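Local coordinates for putative nucleotide sugar epimerase/ dehydratase (Bordetella bronchiseptica, PDB 2Q1S), which binds NADH in a Rossmann fold and probably acts as a nucleotide-sugar epimerase or dehydratase in the biosynthesis of the lipopolysaccharide O-antigen, at residues A[208-220]-A[342-354]. Sequence-based numbering, arbitrary orientation.
Sequences FQNVYGPGEILGA and SIDDGLRKTIEWT. With NAI (1,4-dihydronicotinamide adenine dinucleotide), chain B.
Tyr-212, Pro-214 and Ile-217 reach helix 343-356 one after another, while the residues just before them serve the cofactor. Val-211 N donates to the nicotinamide carboxamide oxygen O7N of NADH at 3.1 Å. One residue on, the Tyr-212 ring heads the other way: with CG between the backbone N and the carbonyl carbon (chi1 71°), it projects toward the helix. There the ring edge meets the backbone at Gly-346 and Leu-347, and OH lies 3.4 Å from Gly-346 CA, directly against the glycine backbone. Ile-343 CD1 touches the same phenol end, 3.6 Å from Tyr-212 CZ.

At Gly-213 the two segments come closest, its CA 4.8 Å from that of Thr-350. Thr-350 sets OG1 and CG2 against the Gly-213 backbone, while the hydroxyl donates to Gly-346 O of its own helix from above the carbonyl plane. Next, Pro-214 and Gly-215 lie over one face of the Trp-353 indole. Pro-214 CB makes a CH-pi contact 3.9 Å from the centroid of the five-membered ring; Gly-215 CA does likewise over the six-membered ring, at 4.0 Å. The type II turn of Gly-213 to Glu-216 carries the chain on past the indole. Glu-216 turns its carboxylate away to a salt bridge with Arg-232, a cofactor-binding residue, whereas Ile-217 CG1 closes on the indole edge at CH2 (3.8 Å). A helix late in the chain thus backs the loop that follows strand 203-212, the strand whose end lines the nicotinamide pocket of this extended short-chain dehydrogenase/reductase Rossmann fold.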
loop_
_atom_site.group_PDB
_atom_site.type_symbol
_atom_site.label_atom_id
_atom_site.label_comp_id
_atom_site.label_asym_id
_atom_site.label_seq_id
_atom_site.Cartn_x
_atom_site.Cartn_y
_atom_site.Cartn_z
ATOM N N PHE A 208 5.728 -14.886 -9.004
ATOM C CA PHE A 208 5.815 -16.338 -8.979
ATOM C C PHE A 208 5.024 -16.898 -7.806
ATOM O O PHE A 208 4.456 -16.154 -7.020
ATOM C CB PHE A 208 7.278 -16.819 -9.085
ATOM C CG PHE A 208 8.232 -16.153 -8.113
ATOM C CD1 PHE A 208 8.375 -16.657 -6.860
ATOM C CD2 PHE A 208 9.044 -15.089 -8.517
ATOM C CE1 PHE A 208 9.256 -16.099 -5.939
ATOM C CE2 PHE A 208 9.959 -14.510 -7.614
ATOM C CZ PHE A 208 10.070 -15.042 -6.294
ATOM N N GLN A 209 4.886 -18.214 -7.748
ATOM C CA GLN A 209 4.242 -18.771 -6.563
ATOM C C GLN A 209 4.578 -20.238 -6.450
ATOM O O GLN A 209 4.952 -20.864 -7.421
ATOM C CB GLN A 209 2.718 -18.528 -6.559
ATOM C CG GLN A 209 1.958 -19.128 -7.720
ATOM N N ASN A 210 4.447 -20.771 -5.242
ATOM C CA ASN A 210 4.659 -22.190 -5.012
ATOM C C ASN A 210 6.052 -22.679 -5.398
ATOM O O ASN A 210 6.226 -23.761 -5.998
ATOM C CB ASN A 210 3.529 -22.972 -5.671
ATOM C CG ASN A 210 2.196 -22.653 -5.022
ATOM O OD1 ASN A 210 2.049 -22.792 -3.797
ATOM N ND2 ASN A 210 1.250 -22.249 -5.808
ATOM N N VAL A 211 7.038 -21.859 -5.037
ATOM C CA VAL A 211 8.457 -22.253 -5.131
ATOM C C VAL A 211 8.776 -23.351 -4.111
ATOM O O VAL A 211 8.245 -23.371 -2.993
ATOM C CB VAL A 211 9.396 -21.050 -4.905
ATOM C CG1 VAL A 211 10.817 -21.422 -5.342
ATOM C CG2 VAL A 211 8.907 -19.809 -5.656
ATOM N N TYR A 212 9.636 -24.290 -4.503
ATOM C CA TYR A 212 10.078 -25.302 -3.546
ATOM C C TYR A 212 11.511 -25.698 -3.946
ATOM O O TYR A 212 11.931 -25.464 -5.095
ATOM C CB TYR A 212 9.144 -26.530 -3.568
ATOM C CG TYR A 212 9.312 -27.319 -4.833
ATOM C CD1 TYR A 212 8.725 -26.875 -6.013
ATOM C CD2 TYR A 212 10.137 -28.454 -4.871
ATOM C CE1 TYR A 212 8.906 -27.591 -7.224
ATOM C CE2 TYR A 212 10.337 -29.167 -6.043
ATOM C CZ TYR A 212 9.722 -28.741 -7.226
ATOM O OH TYR A 212 9.913 -29.435 -8.405
ATOM N N GLY A 213 12.258 -26.240 -2.998
ATOM C CA GLY A 213 13.564 -26.792 -3.321
ATOM C C GLY A 213 14.570 -26.747 -2.181
ATOM O O GLY A 213 14.230 -26.436 -1.032
ATOM N N PRO A 214 15.835 -27.070 -2.496
ATOM C CA PRO A 214 16.863 -26.978 -1.456
ATOM C C PRO A 214 16.980 -25.573 -0.867
ATOM O O PRO A 214 16.772 -24.581 -1.584
ATOM C CB PRO A 214 18.157 -27.348 -2.198
ATOM C CG PRO A 214 17.716 -28.028 -3.467
ATOM C CD PRO A 214 16.370 -27.486 -3.809
ATOM N N GLY A 215 17.296 -25.489 0.419
ATOM C CA GLY A 215 17.571 -24.196 1.041
ATOM C C GLY A 215 16.397 -23.589 1.794
ATOM O O GLY A 215 16.598 -22.625 2.522
ATOM N N GLU A 216 15.202 -24.175 1.655
ATOM C CA GLU A 216 14.057 -23.798 2.497
ATOM C C GLU A 216 14.088 -24.655 3.730
ATOM O O GLU A 216 13.892 -25.878 3.648
ATOM C CB GLU A 216 12.708 -23.982 1.775
ATOM C CG GLU A 216 11.564 -23.523 2.677
ATOM C CD GLU A 216 10.215 -23.402 2.014
ATOM O OE1 GLU A 216 9.976 -23.989 0.938
ATOM O OE2 GLU A 216 9.360 -22.700 2.601
ATOM N N ILE A 217 14.371 -24.008 4.872
ATOM C CA ILE A 217 14.573 -24.704 6.144
ATOM C C ILE A 217 13.358 -24.474 7.036
ATOM O O ILE A 217 13.084 -23.336 7.423
ATOM C CB ILE A 217 15.844 -24.170 6.856
ATOM C CG1 ILE A 217 17.088 -24.396 5.986
ATOM C CG2 ILE A 217 15.977 -24.794 8.290
ATOM C CD1 ILE A 217 18.375 -23.597 6.404
ATOM N N LEU A 218 12.663 -25.551 7.403
ATOM C CA LEU A 218 11.560 -25.423 8.367
ATOM C C LEU A 218 12.082 -24.750 9.632
ATOM O O LEU A 218 13.154 -25.105 10.114
ATOM C CB LEU A 218 10.957 -26.795 8.704
ATOM C CG LEU A 218 10.353 -27.580 7.523
ATOM C CD1 LEU A 218 9.918 -28.968 7.983
ATOM C CD2 LEU A 218 9.162 -26.873 6.869
ATOM N N GLY A 219 11.350 -23.737 10.134
ATOM C CA GLY A 219 11.759 -23.092 11.399
ATOM C C GLY A 219 12.821 -22.009 11.207
ATOM O O GLY A 219 13.284 -21.434 12.188
ATOM N N ALA A 220 13.228 -21.728 9.973
ATOM C CA ALA A 220 14.248 -20.701 9.748
ATOM C C ALA A 220 13.863 -19.353 10.378
ATOM O O ALA A 220 12.728 -18.891 10.241
ATOM C CB ALA A 220 14.553 -20.546 8.268
ATOM N N SER A 342 11.002 -30.681 -13.854
ATOM C CA SER A 342 9.750 -31.359 -13.558
ATOM C C SER A 342 9.575 -31.542 -12.074
ATOM O O SER A 342 10.547 -31.495 -11.322
ATOM C CB SER A 342 9.727 -32.730 -14.217
ATOM O OG SER A 342 10.721 -33.565 -13.654
ATOM N N ILE A 343 8.326 -31.729 -11.651
ATOM C CA ILE A 343 8.009 -31.966 -10.245
ATOM C C ILE A 343 8.758 -33.212 -9.715
ATOM O O ILE A 343 9.235 -33.215 -8.581
ATOM C CB ILE A 343 6.448 -32.028 -9.990
ATOM C CG1 ILE A 343 6.113 -31.917 -8.479
ATOM C CG2 ILE A 343 5.792 -33.232 -10.695
ATOM C CD1 ILE A 343 6.767 -30.771 -7.735
ATOM N N ASP A 344 8.903 -34.238 -10.550
ATOM C CA ASP A 344 9.677 -35.416 -10.168
ATOM C C ASP A 344 11.162 -35.126 -9.943
ATOM O O ASP A 344 11.716 -35.491 -8.909
ATOM C CB ASP A 344 9.495 -36.536 -11.188
ATOM C CG ASP A 344 8.110 -37.157 -11.126
ATOM O OD1 ASP A 344 7.516 -37.200 -10.026
ATOM O OD2 ASP A 344 7.607 -37.600 -12.175
ATOM N N ASP A 345 11.808 -34.468 -10.899
ATOM C CA ASP A 345 13.229 -34.147 -10.742
ATOM C C ASP A 345 13.487 -33.166 -9.590
ATOM O O ASP A 345 14.428 -33.361 -8.797
ATOM C CB ASP A 345 13.850 -33.661 -12.062
ATOM C CG ASP A 345 13.705 -34.682 -13.206
ATOM O OD1 ASP A 345 13.462 -35.891 -12.941
ATOM O OD2 ASP A 345 13.860 -34.277 -14.384
ATOM N N GLY A 346 12.634 -32.142 -9.468
ATOM C CA GLY A 346 12.822 -31.109 -8.438
ATOM C C GLY A 346 12.648 -31.687 -7.044
ATOM O O GLY A 346 13.416 -31.393 -6.101
ATOM N N LEU A 347 11.666 -32.567 -6.912
ATOM C CA LEU A 347 11.430 -33.258 -5.637
ATOM C C LEU A 347 12.600 -34.164 -5.203
ATOM O O LEU A 347 12.991 -34.138 -4.055
ATOM C CB LEU A 347 10.114 -34.037 -5.663
ATOM C CG LEU A 347 8.761 -33.319 -5.511
ATOM C CD1 LEU A 347 7.586 -34.285 -5.678
ATOM C CD2 LEU A 347 8.661 -32.517 -4.197
ATOM N N ARG A 348 13.159 -34.940 -6.132
ATOM C CA ARG A 348 14.371 -35.728 -5.832
ATOM C C ARG A 348 15.510 -34.862 -5.331
ATOM O O ARG A 348 16.129 -35.173 -4.311
ATOM C CB ARG A 348 14.817 -36.542 -7.055
ATOM C CG ARG A 348 13.964 -37.748 -7.305
ATOM C CD ARG A 348 14.410 -38.500 -8.538
ATOM N NE ARG A 348 13.435 -39.521 -8.907
ATOM N N LYS A 349 15.774 -33.758 -6.030
ATOM C CA LYS A 349 16.821 -32.833 -5.625
ATOM C C LYS A 349 16.568 -32.263 -4.229
ATOM O O LYS A 349 17.481 -32.156 -3.420
ATOM C CB LYS A 349 17.001 -31.712 -6.656
ATOM C CG LYS A 349 17.801 -32.157 -7.871
ATOM C CD LYS A 349 17.724 -31.167 -9.019
ATOM C CE LYS A 349 18.627 -31.574 -10.203
ATOM N NZ LYS A 349 18.238 -30.826 -11.436
ATOM N N THR A 350 15.322 -31.866 -3.970
ATOM C CA THR A 350 14.927 -31.318 -2.671
ATOM C C THR A 350 15.046 -32.314 -1.533
ATOM O O THR A 350 15.605 -31.990 -0.480
ATOM C CB THR A 350 13.488 -30.762 -2.752
ATOM O OG1 THR A 350 13.411 -29.871 -3.857
ATOM C CG2 THR A 350 13.125 -29.989 -1.481
ATOM N N ILE A 351 14.554 -33.529 -1.758
ATOM C CA ILE A 351 14.637 -34.616 -0.783
ATOM C C ILE A 351 16.114 -34.972 -0.524
ATOM O O ILE A 351 16.536 -35.136 0.619
ATOM C CB ILE A 351 13.808 -35.826 -1.276
ATOM C CG1 ILE A 351 12.305 -35.479 -1.272
ATOM C CG2 ILE A 351 14.116 -37.122 -0.440
ATOM C CD1 ILE A 351 11.459 -36.284 -2.265
ATOM N N GLU A 352 16.924 -35.039 -1.583
ATOM C CA GLU A 352 18.349 -35.346 -1.390
ATOM C C GLU A 352 18.971 -34.323 -0.453
ATOM O O GLU A 352 19.624 -34.679 0.515
ATOM C CB GLU A 352 19.096 -35.404 -2.728
ATOM C CG GLU A 352 18.722 -36.582 -3.577
ATOM N N TRP A 353 18.707 -33.035 -0.709
ATOM C CA TRP A 353 19.260 -31.985 0.141
ATOM C C TRP A 353 18.736 -32.058 1.577
ATOM O O TRP A 353 19.489 -31.853 2.537
ATOM C CB TRP A 353 18.971 -30.595 -0.464
ATOM C CG TRP A 353 19.361 -29.462 0.451
ATOM C CD1 TRP A 353 20.583 -28.840 0.540
ATOM C CD2 TRP A 353 18.504 -28.798 1.395
ATOM N NE1 TRP A 353 20.522 -27.811 1.477
ATOM C CE2 TRP A 353 19.277 -27.796 2.041
ATOM C CE3 TRP A 353 17.161 -28.968 1.768
ATOM C CZ2 TRP A 353 18.737 -26.940 3.035
ATOM C CZ3 TRP A 353 16.613 -28.104 2.767
ATOM C CH2 TRP A 353 17.427 -27.138 3.406
ATOM N N THR A 354 17.443 -32.327 1.725
ATOM C CA THR A 354 16.832 -32.404 3.055
ATOM C C THR A 354 17.434 -33.550 3.886
ATOM O O THR A 354 17.750 -33.378 5.070
ATOM C CB THR A 354 15.301 -32.531 2.952
ATOM O OG1 THR A 354 14.822 -31.535 2.035
ATOM C CG2 THR A 354 14.638 -32.363 4.340
HETATM P PA NAI B . 12.173 -16.087 2.923
HETATM O O1A NAI B . 11.413 -15.700 4.140
HETATM O O2A NAI B . 13.103 -17.322 2.981
HETATM O O5B NAI B . 12.977 -14.902 2.345
HETATM C C5B NAI B . 12.767 -13.527 2.682
HETATM C C4B NAI B . 14.022 -12.921 3.286
HETATM O O4B NAI B . 13.751 -11.570 3.641
HETATM C C3B NAI B . 14.441 -13.666 4.581
HETATM O O3B NAI B . 15.828 -14.035 4.501
HETATM C C2B NAI B . 14.262 -12.602 5.655
HETATM O O2B NAI B . 15.171 -12.648 6.798
HETATM C C1B NAI B . 14.480 -11.313 4.861
HETATM N N9A NAI B . 13.967 -10.111 5.495
HETATM C C8A NAI B . 12.800 -9.978 6.198
HETATM N N7A NAI B . 12.664 -8.707 6.580
HETATM C C5A NAI B . 13.724 -7.977 6.128
HETATM C C6A NAI B . 14.190 -6.585 6.192
HETATM N N6A NAI B . 13.513 -5.618 6.823
HETATM N N1A NAI B . 15.365 -6.238 5.581
HETATM C C2A NAI B . 16.073 -7.208 4.940
HETATM N N3A NAI B . 15.735 -8.502 4.816
HETATM C C4A NAI B . 14.561 -8.952 5.385
HETATM O O3 NAI B . 11.029 -16.369 1.841
HETATM P PN NAI B . 11.165 -16.696 0.255
HETATM O O1N NAI B . 10.208 -17.719 -0.103
HETATM O O2N NAI B . 12.643 -16.795 -0.027
HETATM O O5D NAI B . 10.700 -15.260 -0.384
HETATM C C5D NAI B . 11.561 -14.486 -1.236
HETATM C C4D NAI B . 10.673 -13.505 -2.004
HETATM O O4D NAI B . 9.831 -14.233 -2.865
HETATM C C3D NAI B . 9.705 -12.745 -1.096
HETATM O O3D NAI B . 9.657 -11.391 -1.565
HETATM C C2D NAI B . 8.398 -13.455 -1.273
HETATM O O2D NAI B . 7.273 -12.575 -1.007
HETATM C C1D NAI B . 8.447 -13.851 -2.723
HETATM N N1N NAI B . 7.599 -14.966 -3.055
HETATM C C2N NAI B . 7.891 -16.255 -2.680
HETATM C C3N NAI B . 7.063 -17.313 -3.043
HETATM C C7N NAI B . 7.361 -18.749 -2.621
HETATM O O7N NAI B . 6.602 -19.628 -2.992
HETATM N N7N NAI B . 8.479 -18.956 -1.881
HETATM C C4N NAI B . 5.926 -17.078 -3.863
HETATM C C5N NAI B . 5.676 -15.735 -4.266
HETATM C C6N NAI B . 6.546 -14.718 -3.876
#